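Local coordinates for lipoate-protein ligase, putative (Streptococcus pneumoniae, PDB 1VQZ) that is a putative lipoate-protein ligase, pairing a ligase A/B-type catalytic domain with a smaller C-terminal domain of the bacterial lipoate ligase family, at residues R79-G84 and T243-W248; F110-T115 and K219-M224; V165-L170 and V193-N198; A298-V303 and K319-T324. All coordinates share one frame; numbering follows the deposited sequence.

Interaction 1 of 4, residues R79-G84 and T243-W248; sequences RRISGG and TKFGTW. With EDO (1,2-ethanediol), chain G; EDO (1,2-ethanediol), chain H.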
loop_
_atom_site.group_PDB
_atom_site.type_symbol
_atom_site.label_atom_id
_atom_site.label_comp_id
_atom_site.label_asym_id
_atom_site.label_seq_id
_atom_site.Cartn_x
_atom_site.Cartn_y
_atom_site.Cartn_z
ATOM N N ARG A 79 -9.201 0.490 3.126
ATOM C CA ARG A 79 -7.999 -0.306 3.343
ATOM C C ARG A 79 -7.534 -0.850 2.010
ATOM O O ARG A 79 -8.302 -1.452 1.283
ATOM C CB ARG A 79 -8.312 -1.436 4.307
ATOM C CG ARG A 79 -7.157 -2.314 4.691
ATOM C CD ARG A 79 -7.642 -3.519 5.408
ATOM N NE ARG A 79 -8.282 -3.302 6.722
ATOM C CZ ARG A 79 -7.653 -2.991 7.857
ATOM N NH1 ARG A 79 -6.350 -2.741 7.881
ATOM N NH2 ARG A 79 -8.349 -2.910 8.989
ATOM N N ARG A 80 -6.265 -0.631 1.694
ATOM C CA ARG A 80 -5.662 -1.204 0.499
ATOM C C ARG A 80 -5.038 -2.577 0.727
ATOM O O ARG A 80 -5.019 -3.154 1.874
ATOM C CB ARG A 80 -4.622 -0.214 -0.101
ATOM C CG ARG A 80 -3.409 0.046 0.776
ATOM C CD ARG A 80 -2.293 0.863 0.061
ATOM N NE ARG A 80 -1.193 0.905 1.024
ATOM C CZ ARG A 80 -1.069 1.775 2.037
ATOM N NH1 ARG A 80 -1.931 2.766 2.175
ATOM N NH2 ARG A 80 -0.072 1.624 2.922
ATOM N N ILE A 81 -4.593 -3.177 -0.379
ATOM C CA ILE A 81 -4.075 -4.561 -0.293
ATOM C C ILE A 81 -2.566 -4.668 -0.201
ATOM O O ILE A 81 -2.052 -5.763 -0.248
ATOM C CB ILE A 81 -4.650 -5.485 -1.405
ATOM C CG1 ILE A 81 -4.096 -5.122 -2.787
ATOM C CG2 ILE A 81 -6.183 -5.416 -1.380
ATOM C CD1 ILE A 81 -4.569 -6.027 -3.906
ATOM N N SER A 82 -1.850 -3.555 -0.072
ATOM C CA SER A 82 -0.440 -3.582 0.313
ATOM C C SER A 82 -0.243 -3.057 1.758
ATOM O O SER A 82 -1.095 -2.362 2.321
ATOM C CB SER A 82 0.397 -2.715 -0.628
ATOM O OG SER A 82 -0.134 -1.398 -0.736
ATOM N N GLY A 83 0.924 -3.350 2.303
ATOM C CA GLY A 83 1.286 -2.984 3.646
ATOM C C GLY A 83 1.651 -1.555 3.846
ATOM O O GLY A 83 1.506 -0.745 2.959
ATOM N N GLY A 84 2.107 -1.248 5.041
ATOM C CA GLY A 84 2.496 0.132 5.410
ATOM C C GLY A 84 1.440 0.937 6.137
ATOM O O GLY A 84 0.464 0.376 6.712
ATOM N N THR A 243 -18.684 -6.070 -1.590
ATOM C CA THR A 243 -18.347 -7.048 -0.603
ATOM C C THR A 243 -16.997 -6.852 0.068
ATOM O O THR A 243 -16.731 -7.489 1.078
ATOM C CB THR A 243 -18.381 -8.471 -1.179
ATOM O OG1 THR A 243 -17.315 -8.631 -2.109
ATOM C CG2 THR A 243 -19.750 -8.765 -1.824
ATOM N N LYS A 244 -16.166 -5.951 -0.447
ATOM C CA LYS A 244 -14.864 -5.681 0.161
ATOM C C LYS A 244 -14.597 -4.194 0.468
ATOM O O LYS A 244 -14.890 -3.708 1.583
ATOM C CB LYS A 244 -13.757 -6.351 -0.693
ATOM C CG LYS A 244 -12.352 -6.369 -0.056
ATOM C CD LYS A 244 -11.424 -7.333 -0.783
ATOM C CE LYS A 244 -10.048 -7.317 -0.199
ATOM N NZ LYS A 244 -9.126 -8.325 -0.757
ATOM N N PHE A 245 -14.126 -3.449 -0.529
ATOM C CA PHE A 245 -13.633 -2.095 -0.332
ATOM C C PHE A 245 -14.690 -1.073 0.121
ATOM O O PHE A 245 -14.352 -0.032 0.662
ATOM C CB PHE A 245 -12.866 -1.664 -1.614
ATOM C CG PHE A 245 -11.689 -2.582 -1.938
ATOM C CD1 PHE A 245 -10.550 -2.551 -1.158
ATOM C CD2 PHE A 245 -11.769 -3.535 -2.947
ATOM C CE1 PHE A 245 -9.524 -3.423 -1.403
ATOM C CE2 PHE A 245 -10.750 -4.387 -3.190
ATOM C CZ PHE A 245 -9.608 -4.333 -2.424
ATOM N N GLY A 246 -15.967 -1.385 -0.120
ATOM C CA GLY A 246 -17.111 -0.623 0.405
ATOM C C GLY A 246 -17.676 -1.052 1.743
ATOM O O GLY A 246 -18.702 -0.522 2.164
ATOM N N THR A 247 -17.045 -2.015 2.416
ATOM C CA THR A 247 -17.586 -2.551 3.660
ATOM C C THR A 247 -16.777 -2.161 4.907
ATOM O O THR A 247 -15.565 -2.105 4.859
ATOM C CB THR A 247 -17.712 -4.102 3.662
ATOM O OG1 THR A 247 -16.411 -4.716 3.560
ATOM C CG2 THR A 247 -18.597 -4.559 2.526
ATOM N N TRP A 248 -17.491 -1.977 6.023
ATOM C CA TRP A 248 -16.868 -1.861 7.336
ATOM C C TRP A 248 -15.995 -3.108 7.714
ATOM O O TRP A 248 -14.925 -2.958 8.321
ATOM C CB TRP A 248 -17.938 -1.582 8.396
ATOM C CG TRP A 248 -17.356 -1.192 9.723
ATOM C CD1 TRP A 248 -17.041 0.087 10.186
ATOM C CD2 TRP A 248 -16.997 -2.087 10.755
ATOM N NE1 TRP A 248 -16.510 0.014 11.452
ATOM C CE2 TRP A 248 -16.459 -1.310 11.824
ATOM C CE3 TRP A 248 -17.073 -3.472 10.892
ATOM C CZ2 TRP A 248 -16.012 -1.880 12.992
ATOM C CZ3 TRP A 248 -16.614 -4.034 12.067
ATOM C CH2 TRP A 248 -16.089 -3.249 13.096
HETATM C C1 EDO G . -20.227 -5.149 6.003
HETATM O O1 EDO G . -19.214 -4.695 6.902
HETATM C C2 EDO G . -20.817 -3.933 5.359
HETATM O O2 EDO G . -20.089 -2.848 5.934
HETATM C C1 EDO H . -10.817 -11.796 -1.101
HETATM O O1 EDO H . -10.020 -10.702 -1.570
HETATM C C2 EDO H . -11.198 -11.562 0.352
HETATM O O2 EDO H . -10.595 -10.367 0.871
#

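Interaction 2 of 4, residues F110-T115 and K219-M224; sequences FKSFST and KEYPEM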
loop_
_atom_site.group_PDB
_atom_site.type_symbol
_atom_site.label_atom_id
_atom_site.label_comp_id
_atom_site.label_asym_id
_atom_site.label_seq_id
_atom_site.Cartn_x
_atom_site.Cartn_y
_atom_site.Cartn_z
ATOM N N PHE A 110 8.396 -0.979 -10.887
ATOM C CA PHE A 110 8.575 0.425 -10.546
ATOM C C PHE A 110 9.796 0.978 -11.231
ATOM O O PHE A 110 9.733 2.035 -11.859
ATOM C CB PHE A 110 8.719 0.634 -9.028
ATOM C CG PHE A 110 8.778 2.091 -8.625
ATOM C CD1 PHE A 110 7.768 2.966 -8.995
ATOM C CD2 PHE A 110 9.843 2.584 -7.889
ATOM C CE1 PHE A 110 7.816 4.297 -8.642
ATOM C CE2 PHE A 110 9.900 3.920 -7.527
ATOM C CZ PHE A 110 8.882 4.777 -7.893
ATOM N N LYS A 111 10.908 0.269 -11.086
ATOM C CA LYS A 111 12.156 0.648 -11.752
ATOM C C LYS A 111 11.947 0.957 -13.226
ATOM O O LYS A 111 12.478 1.927 -13.727
ATOM C CB LYS A 111 13.190 -0.466 -11.637
ATOM C CG LYS A 111 13.661 -0.710 -10.212
ATOM N N SER A 112 11.184 0.134 -13.933
ATOM C CA SER A 112 11.006 0.369 -15.352
ATOM C C SER A 112 10.082 1.561 -15.647
ATOM O O SER A 112 10.265 2.237 -16.648
ATOM C CB SER A 112 10.573 -0.915 -16.086
ATOM O OG SER A 112 9.377 -1.464 -15.621
ATOM N N PHE A 113 9.109 1.814 -14.770
ATOM C CA PHE A 113 8.191 2.981 -14.868
ATOM C C PHE A 113 8.913 4.292 -14.578
ATOM O O PHE A 113 8.582 5.356 -15.120
ATOM C CB PHE A 113 7.048 2.763 -13.873
ATOM C CG PHE A 113 6.070 3.917 -13.732
ATOM C CD1 PHE A 113 5.309 4.351 -14.797
ATOM C CD2 PHE A 113 5.894 4.546 -12.481
ATOM C CE1 PHE A 113 4.358 5.396 -14.633
ATOM C CE2 PHE A 113 4.972 5.583 -12.299
ATOM C CZ PHE A 113 4.189 6.018 -13.368
ATOM N N SER A 114 9.936 4.188 -13.745
ATOM C CA SER A 114 10.621 5.352 -13.212
ATOM C C SER A 114 11.301 6.164 -14.329
ATOM O O SER A 114 11.384 7.374 -14.248
ATOM C CB SER A 114 11.649 4.879 -12.182
ATOM O OG SER A 114 12.831 4.408 -12.836
ATOM N N THR A 115 11.791 5.485 -15.369
ATOM C CA THR A 115 12.403 6.169 -16.495
ATOM C C THR A 115 11.393 7.028 -17.258
ATOM O O THR A 115 11.664 8.223 -17.490
ATOM C CB THR A 115 13.206 5.206 -17.425
ATOM O OG1 THR A 115 14.481 4.962 -16.821
ATOM C CG2 THR A 115 13.451 5.827 -18.782
ATOM N N LYS A 219 4.689 5.026 -26.133
ATOM C CA LYS A 219 5.802 5.251 -27.022
ATOM C C LYS A 219 6.882 4.231 -26.679
ATOM O O LYS A 219 7.458 3.607 -27.553
ATOM C CB LYS A 219 6.309 6.693 -26.853
ATOM C CG LYS A 219 6.718 7.343 -28.152
ATOM N N GLU A 220 7.095 4.045 -25.379
ATOM C CA GLU A 220 8.010 3.029 -24.833
ATOM C C GLU A 220 7.560 1.598 -25.215
ATOM O O GLU A 220 8.382 0.764 -25.628
ATOM C CB GLU A 220 8.106 3.236 -23.316
ATOM C CG GLU A 220 9.254 2.538 -22.592
ATOM C CD GLU A 220 10.579 3.287 -22.701
ATOM O OE1 GLU A 220 11.074 3.443 -23.833
ATOM O OE2 GLU A 220 11.125 3.703 -21.651
ATOM N N TYR A 221 6.257 1.346 -25.164
ATOM C CA TYR A 221 5.691 0.029 -25.434
ATOM C C TYR A 221 4.622 0.059 -26.529
ATOM O O TYR A 221 3.409 -0.006 -26.237
ATOM C CB TYR A 221 5.118 -0.565 -24.139
ATOM C CG TYR A 221 6.120 -0.632 -22.980
ATOM C CD1 TYR A 221 7.036 -1.677 -22.879
ATOM C CD2 TYR A 221 6.135 0.353 -21.993
ATOM C CE1 TYR A 221 7.950 -1.735 -21.816
ATOM C CE2 TYR A 221 7.054 0.314 -20.943
ATOM C CZ TYR A 221 7.959 -0.734 -20.862
ATOM O OH TYR A 221 8.857 -0.770 -19.802
ATOM N N PRO A 222 5.060 0.126 -27.806
ATOM C CA PRO A 222 4.113 0.173 -28.930
ATOM C C PRO A 222 3.161 -1.042 -29.061
ATOM O O PRO A 222 2.119 -0.946 -29.742
ATOM C CB PRO A 222 5.010 0.291 -30.170
ATOM C CG PRO A 222 6.398 0.450 -29.688
ATOM C CD PRO A 222 6.466 0.158 -28.244
ATOM N N GLU A 223 3.561 -2.159 -28.443
ATOM C CA GLU A 223 2.750 -3.382 -28.346
ATOM C C GLU A 223 1.495 -3.194 -27.518
ATOM O O GLU A 223 0.470 -3.815 -27.794
ATOM C CB GLU A 223 3.548 -4.530 -27.693
ATOM C CG GLU A 223 4.039 -4.288 -26.239
ATOM C CD GLU A 223 5.488 -3.860 -26.183
ATOM O OE1 GLU A 223 5.835 -2.880 -26.870
ATOM O OE2 GLU A 223 6.282 -4.515 -25.470
HETATM N N MSE A 224 1.599 -2.338 -26.507
HETATM C CA MSE A 224 0.608 -2.216 -25.461
HETATM C C MSE A 224 -0.640 -1.575 -26.027
HETATM O O MSE A 224 -0.582 -0.516 -26.657
HETATM C CB MSE A 224 1.154 -1.373 -24.308
HETATM C CG MSE A 224 0.184 -1.153 -23.203
HETATM SE SE MSE A 224 0.951 -0.005 -21.756
HETATM C CE MSE A 224 0.996 1.687 -22.782
#

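Interaction 3 of 4, residues V165-L170 and V193-N198; sequences VDLSVL and VTNIIN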
loop_
_atom_site.group_PDB
_atom_site.type_symbol
_atom_site.label_atom_id
_atom_site.label_comp_id
_atom_site.label_asym_id
_atom_site.label_seq_id
_atom_site.Cartn_x
_atom_site.Cartn_y
_atom_site.Cartn_z
ATOM N N VAL A 165 -1.269 17.723 -4.134
ATOM C CA VAL A 165 -2.018 17.215 -3.031
ATOM C C VAL A 165 -1.995 18.253 -1.904
ATOM O O VAL A 165 -0.972 18.931 -1.676
ATOM C CB VAL A 165 -1.409 15.864 -2.561
ATOM C CG1 VAL A 165 -2.244 15.243 -1.406
ATOM C CG2 VAL A 165 -1.314 14.914 -3.747
ATOM N N ASP A 166 -3.087 18.364 -1.169
ATOM C CA ASP A 166 -3.070 19.137 0.084
ATOM C C ASP A 166 -2.346 18.305 1.137
ATOM O O ASP A 166 -2.872 17.316 1.650
ATOM C CB ASP A 166 -4.492 19.499 0.475
ATOM C CG ASP A 166 -4.569 20.446 1.661
ATOM O OD1 ASP A 166 -3.534 20.743 2.318
ATOM O OD2 ASP A 166 -5.710 20.867 1.941
ATOM N N LEU A 167 -1.111 18.700 1.445
ATOM C CA LEU A 167 -0.258 17.936 2.353
ATOM C C LEU A 167 -0.607 18.201 3.829
ATOM O O LEU A 167 0.028 17.626 4.703
ATOM C CB LEU A 167 1.226 18.269 2.118
ATOM C CG LEU A 167 1.772 18.085 0.698
ATOM C CD1 LEU A 167 3.244 18.609 0.598
ATOM C CD2 LEU A 167 1.638 16.662 0.233
ATOM N N SER A 168 -1.587 19.080 4.100
ATOM C CA SER A 168 -1.949 19.433 5.474
ATOM C C SER A 168 -3.054 18.564 6.082
ATOM O O SER A 168 -3.308 18.634 7.287
ATOM C CB SER A 168 -2.369 20.908 5.552
ATOM O OG SER A 168 -3.685 21.087 5.039
ATOM N N VAL A 169 -3.715 17.751 5.266
ATOM C CA VAL A 169 -4.907 17.048 5.723
ATOM C C VAL A 169 -4.571 15.823 6.579
ATOM O O VAL A 169 -5.168 15.629 7.631
ATOM C CB VAL A 169 -5.820 16.648 4.515
ATOM C CG1 VAL A 169 -7.102 15.935 4.968
ATOM C CG2 VAL A 169 -6.140 17.842 3.685
ATOM N N LEU A 170 -3.608 15.011 6.145
ATOM C CA LEU A 170 -3.320 13.739 6.825
ATOM C C LEU A 170 -3.196 13.869 8.341
ATOM O O LEU A 170 -3.733 13.047 9.083
ATOM C CB LEU A 170 -2.009 13.104 6.278
ATOM C CG LEU A 170 -1.675 11.698 6.824
ATOM C CD1 LEU A 170 -2.731 10.661 6.379
ATOM C CD2 LEU A 170 -0.283 11.330 6.372
ATOM N N VAL A 193 9.237 16.105 1.265
ATOM C CA VAL A 193 8.384 15.916 0.062
ATOM C C VAL A 193 8.045 17.203 -0.721
ATOM O O VAL A 193 8.054 18.311 -0.173
ATOM C CB VAL A 193 7.060 15.214 0.393
ATOM C CG1 VAL A 193 7.312 14.025 1.344
ATOM C CG2 VAL A 193 6.054 16.168 1.021
ATOM N N THR A 194 7.741 17.042 -2.010
ATOM C CA THR A 194 7.223 18.130 -2.822
ATOM C C THR A 194 6.127 17.647 -3.795
ATOM O O THR A 194 6.035 16.456 -4.110
ATOM C CB THR A 194 8.335 18.773 -3.641
ATOM O OG1 THR A 194 7.798 19.859 -4.414
ATOM C CG2 THR A 194 8.994 17.702 -4.572
ATOM N N ASN A 195 5.304 18.601 -4.237
ATOM C CA ASN A 195 4.328 18.402 -5.277
ATOM C C ASN A 195 4.937 18.803 -6.614
ATOM O O ASN A 195 5.679 19.795 -6.723
ATOM C CB ASN A 195 3.065 19.230 -4.967
ATOM C CG ASN A 195 2.100 18.511 -4.041
ATOM O OD1 ASN A 195 1.600 17.458 -4.376
ATOM N ND2 ASN A 195 1.825 19.092 -2.876
ATOM N N ILE A 196 4.662 18.004 -7.629
ATOM C CA ILE A 196 5.159 18.272 -8.975
ATOM C C ILE A 196 4.822 19.701 -9.395
ATOM O O ILE A 196 5.707 20.419 -9.904
ATOM C CB ILE A 196 4.648 17.210 -10.009
ATOM C CG1 ILE A 196 5.249 15.835 -9.667
ATOM C CG2 ILE A 196 5.029 17.643 -11.465
ATOM C CD1 ILE A 196 4.532 14.638 -10.209
ATOM N N ILE A 197 3.580 20.143 -9.160
ATOM C CA ILE A 197 3.134 21.462 -9.675
ATOM C C ILE A 197 4.063 22.622 -9.233
ATOM O O ILE A 197 4.273 23.596 -9.951
ATOM C CB ILE A 197 1.653 21.765 -9.265
ATOM C CG1 ILE A 197 1.017 22.786 -10.213
ATOM C CG2 ILE A 197 1.570 22.251 -7.816
ATOM C CD1 ILE A 197 -0.453 22.996 -9.981
ATOM N N ASN A 198 4.669 22.466 -8.071
ATOM C CA ASN A 198 5.564 23.450 -7.531
ATOM C C ASN A 198 6.924 23.443 -8.171
ATOM O O ASN A 198 7.675 24.361 -7.991
ATOM C CB ASN A 198 5.702 23.231 -6.028
ATOM C CG ASN A 198 4.392 23.492 -5.295
ATOM O OD1 ASN A 198 3.601 24.375 -5.704
ATOM N ND2 ASN A 198 4.159 22.758 -4.204
#

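Interaction 4 of 4, residues A298-V303 and K319-T324; sequences AAVEDV and KTIDIT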
loop_
_atom_site.group_PDB
_atom_site.type_symbol
_atom_site.label_atom_id
_atom_site.label_comp_id
_atom_site.label_asym_id
_atom_site.label_seq_id
_atom_site.Cartn_x
_atom_site.Cartn_y
_atom_site.Cartn_z
ATOM N N ALA A 298 -0.693 -12.924 7.451
ATOM C CA ALA A 298 -1.421 -14.165 7.772
ATOM C C ALA A 298 -0.519 -15.386 7.838
ATOM O O ALA A 298 -0.730 -16.247 8.701
ATOM C CB ALA A 298 -2.538 -14.427 6.770
ATOM N N ALA A 299 0.474 -15.457 6.943
ATOM C CA ALA A 299 1.473 -16.524 6.939
ATOM C C ALA A 299 2.276 -16.631 8.233
ATOM O O ALA A 299 2.619 -17.719 8.660
ATOM C CB ALA A 299 2.414 -16.377 5.754
ATOM N N VAL A 300 2.560 -15.515 8.875
ATOM C CA VAL A 300 3.247 -15.523 10.159
ATOM C C VAL A 300 2.301 -15.990 11.295
ATOM O O VAL A 300 2.659 -16.861 12.122
ATOM C CB VAL A 300 3.847 -14.137 10.449
ATOM C CG1 VAL A 300 4.565 -14.110 11.777
ATOM C CG2 VAL A 300 4.783 -13.706 9.296
ATOM N N GLU A 301 1.092 -15.429 11.325
ATOM C CA GLU A 301 0.014 -15.931 12.190
ATOM C C GLU A 301 -0.059 -17.443 12.049
ATOM O O GLU A 301 -0.136 -18.139 13.049
ATOM C CB GLU A 301 -1.333 -15.301 11.811
ATOM C CG GLU A 301 -1.378 -13.787 12.071
ATOM C CD GLU A 301 -2.534 -13.060 11.375
ATOM O OE1 GLU A 301 -3.313 -13.696 10.626
ATOM O OE2 GLU A 301 -2.633 -11.830 11.547
ATOM N N ASP A 302 0.009 -17.958 10.810
ATOM C CA ASP A 302 -0.209 -19.395 10.594
ATOM C C ASP A 302 0.879 -20.268 11.225
ATOM O O ASP A 302 0.580 -21.311 11.791
ATOM C CB ASP A 302 -0.361 -19.711 9.117
ATOM C CG ASP A 302 -1.677 -19.191 8.525
ATOM O OD1 ASP A 302 -2.591 -18.749 9.275
ATOM O OD2 ASP A 302 -1.779 -19.213 7.291
ATOM N N VAL A 303 2.118 -19.807 11.167
ATOM C CA VAL A 303 3.251 -20.537 11.706
ATOM C C VAL A 303 3.289 -20.450 13.224
ATOM O O VAL A 303 3.909 -21.278 13.856
ATOM C CB VAL A 303 4.627 -20.085 11.070
ATOM C CG1 VAL A 303 5.090 -18.723 11.534
ATOM C CG2 VAL A 303 5.735 -21.092 11.399
ATOM N N LYS A 319 12.207 -18.454 12.810
ATOM C CA LYS A 319 13.408 -18.820 12.031
ATOM C C LYS A 319 13.136 -19.930 11.002
ATOM O O LYS A 319 14.070 -20.357 10.326
ATOM C CB LYS A 319 14.581 -19.234 12.935
ATOM C CG LYS A 319 14.827 -18.283 14.069
ATOM C CD LYS A 319 16.104 -18.381 14.780
ATOM C CE LYS A 319 17.111 -17.354 14.252
ATOM N NZ LYS A 319 16.511 -15.970 14.051
ATOM N N THR A 320 11.889 -20.389 10.873
ATOM C CA THR A 320 11.503 -21.343 9.818
ATOM C C THR A 320 10.859 -20.636 8.611
ATOM O O THR A 320 10.410 -21.291 7.670
ATOM C CB THR A 320 10.545 -22.450 10.310
ATOM O OG1 THR A 320 9.274 -21.878 10.631
ATOM C CG2 THR A 320 11.093 -23.162 11.504
ATOM N N ILE A 321 10.840 -19.309 8.637
ATOM C CA ILE A 321 10.267 -18.516 7.532
ATOM C C ILE A 321 11.132 -17.327 7.217
ATOM O O ILE A 321 11.914 -16.902 8.055
ATOM C CB ILE A 321 8.846 -18.023 7.875
ATOM C CG1 ILE A 321 8.858 -17.139 9.144
ATOM C CG2 ILE A 321 7.933 -19.230 8.026
ATOM C CD1 ILE A 321 7.791 -16.131 9.210
ATOM N N ASP A 322 10.985 -16.818 5.996
ATOM C CA ASP A 322 11.595 -15.580 5.561
ATOM C C ASP A 322 10.864 -14.339 6.094
ATOM O O ASP A 322 9.879 -13.859 5.518
ATOM C CB ASP A 322 11.644 -15.557 4.043
ATOM C CG ASP A 322 12.470 -14.418 3.501
ATOM O OD1 ASP A 322 12.968 -13.581 4.294
ATOM O OD2 ASP A 322 12.603 -14.382 2.274
ATOM N N ILE A 323 11.421 -13.781 7.154
ATOM C CA ILE A 323 10.766 -12.731 7.901
ATOM C C ILE A 323 10.683 -11.459 7.062
ATOM O O ILE A 323 9.744 -10.630 7.247
ATOM C CB ILE A 323 11.484 -12.440 9.273
ATOM C CG1 ILE A 323 10.573 -11.664 10.225
ATOM C CG2 ILE A 323 12.799 -11.688 9.064
ATOM C CD1 ILE A 323 9.410 -12.483 10.808
ATOM N N THR A 324 11.622 -11.325 6.128
ATOM C CA THR A 324 11.730 -10.109 5.323
ATOM C C THR A 324 10.574 -9.960 4.342
ATOM O O THR A 324 10.303 -8.835 3.865
ATOM C CB THR A 324 13.079 -10.018 4.571
ATOM O OG1 THR A 324 13.190 -11.032 3.538
ATOM C CG2 THR A 324 14.182 -10.194 5.580
#

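Interaction 1 of 4, residues R79-G84 and T243-W248
Phe245 sets its ring edge-on against the backbone of Arg79 and the side chain of Ile81. From CB the chain leaves with CG anti to the carbonyl carbon (chi1 -59°), which carries the ring from the end of helix 231-245 to the 79-84 loop, between strands 76-79 and 87-89 of the catalytic domain. CD1 comes first, 3.5 Å from Arg79 O near the ring plane. CE1 is shared between that oxygen and Ile81, and CZ at the tip lies 3.7 Å from Ile81 CG2, the side chains crossing at about a right angle. Over one face, 3.9 Å above the plane, sits CG of Lys244. Its extended chain runs past Ile81 CG2 (4.2 Å from NZ) to bind a 1,2-ethanediol, probably from the crystallisation liquor; NZ also forms a salt bridge with Glu31 of helix 23-36, which Ile81 and Phe245 both touch. The Arg79 guanidinium binds backbone oxygens of Gln59, Trp250 and Tyr252. Across the segments the contact is mainly van der Waals packing: Phe245 and the Lys244 end on Ile81, and Arg79 O at the ring edge, where the partly positive C-H rim probably gives mild electrostatic attraction.

Interaction 2 of 4, residues F110-T115 and K219-M224
Tyr221 lays the hydroxyl end of its ring against Ser112, the phenolic OH standing 4.1 Å from Ser112 CB. With CG anti to the carbonyl carbon (chi1 -55°), the ring extends from the end of helix 206-220 toward helix 110-123. Its nearest atom there is the Ser112 methylene; Ser112 OG is hydrogen-bonded to Asp109 N, just before the helix. One turn further on, Thr115 CG2 faces the carboxylate of Glu220, 4.3 Å from OE2, a loose approach at the surface. The backbones stay well apart, the nearest CA atoms being those of Thr115 and Glu220 at 9.9 Å, and the side chains reach across at van der Waals range or beyond. Here, in the ligase A/B-type catalytic domain, the end of helix 206-220 and the turn after it meet the first turns of helix 110-123: Tyr221 is the first residue to leave helical geometry and opens a type I beta turn, closed by Met224 N to Tyr221 O at 3.0 Å, that leads into strand 225-226 at one edge of the large mixed sheet. Phe113 leaves its backbone away from the 219-224 segment, stacking on Tyr96 and touching Leu213 of helix 206-220. Tyr221 and selenomethionine Met224 also rest on Met13 of strand 13-17.

Interaction 3 of 4, residues V165-L170 and V193-N198
Asn195 grips the backbone of Val165 with both ends of its side-chain amide. OD1 accepts from Val165 N at 2.9 Å, and ND2 donates to Val165 O at 3.0 Å, so one side chain serves the donor and the acceptor of a single residue. The two bonds differ in geometry. ND2 meets a lone pair of Val165 O in the carbonyl plane, although its N-H angle is only 136° and that oxygen lies out of the Asn195 amide plane; the Val165 N-H comes to OD1 from above the amide plane, 50° out of it. CG of Asn195 lies anti to the carbonyl carbon (chi1 -85°), and the Asn195 and Val165 side chains cross at about a right angle. Leu167 and Asn195 reach toward each other from opposite directions, Leu167 CG lying 3.7 Å from Asn195 ND2, while Leu167 CD1 meets Val193 CG2 tip to tip, also at 3.7 Å. Before helix 169-173, Asp166 OD1 takes two bonds from one face of its carboxylate, from Ser168 OG and Ser168 N, the latter a capping bond over a type I beta turn. Asp166 N donates to Asp90 OD2. Val165 packs on Tyr88 of strand 87-89. Because both Asn195 and Val165 are buried, this paired bonding replaces solvent for four polar atoms, and the two fairly bent bonds together fix the amide's rotation and join the 193-198 loop to the approach to helix 169-173.

Interaction 4 of 4, residues A298-V303 and K319-T324
Ile321 holds CG1 between its backbone N and carbonyl carbon (chi1 60°), with CD1 carried further out by a chi2 of 152°, and this brings the delta methyl to the helix 298-304. Val300 answers with CG1 anti to its backbone N (chi1 180°), leaving CG2 beside that N and facing the isoleucine. CG2 of Val300 then meets CD1 of Ile321 at 3.9 Å, the two side chains crossing at about a right angle. Val303, one turn along the helix, presents both methyls: CG1 stands 4.4 Å from Ile321 CD1, and CG2 lies 3.7 Å from Thr320 OG1. This last contact is van der Waals; Thr320 OG1 has its hydrogen bond with Ala317 O at the end of helix 311-318. The Ile321 methyl thus touches Val300 and, more loosely, Val303, three residues apart, the spacing that puts both on one flank of a helix.

Beyond Ile321 the chain is shaped by an Asx turn: Asp322 OD1 accepts from Thr324 N at 3.2 Å and from Thr324 OG1 at 2.7 Å, both from the same face of the carboxylate. Ile321 O is held by Arg332 of helix 332-339, which Ile323 also touches. On the helix, Glu301 reaches Ile287 N in strand 281-289 and Val300 touches Tyr326 and Phe327. The contact therefore sets helix 298-304 against the loop between helices 311-318 and 332-339, with strand 281-289 of the C-terminal domain's sheet beside the helix.

In the fold
Along the chain, interaction 1 opens first and closes after interactions 2 and 3, with interaction 3 lying within the span of interaction 2; interaction 4 begins only after interaction 1 has closed. Interactions 2 and 3, centres about 26 Å apart, belong to the catalytic domain and lie around its large mixed sheet: the first joins helices 110-123 and 206-220, the second the loops beyond strands 154-162 and 182-183. Interaction 1, whose centre is about 10 Å from that of the chain, brings helix 231-245 back to the loop after strand 76-79. Interaction 4 packs the C-terminal region, its centre about 37 Å from that of interaction 3, across the chain's centre. None touches another, so the four join separate parts of the fold.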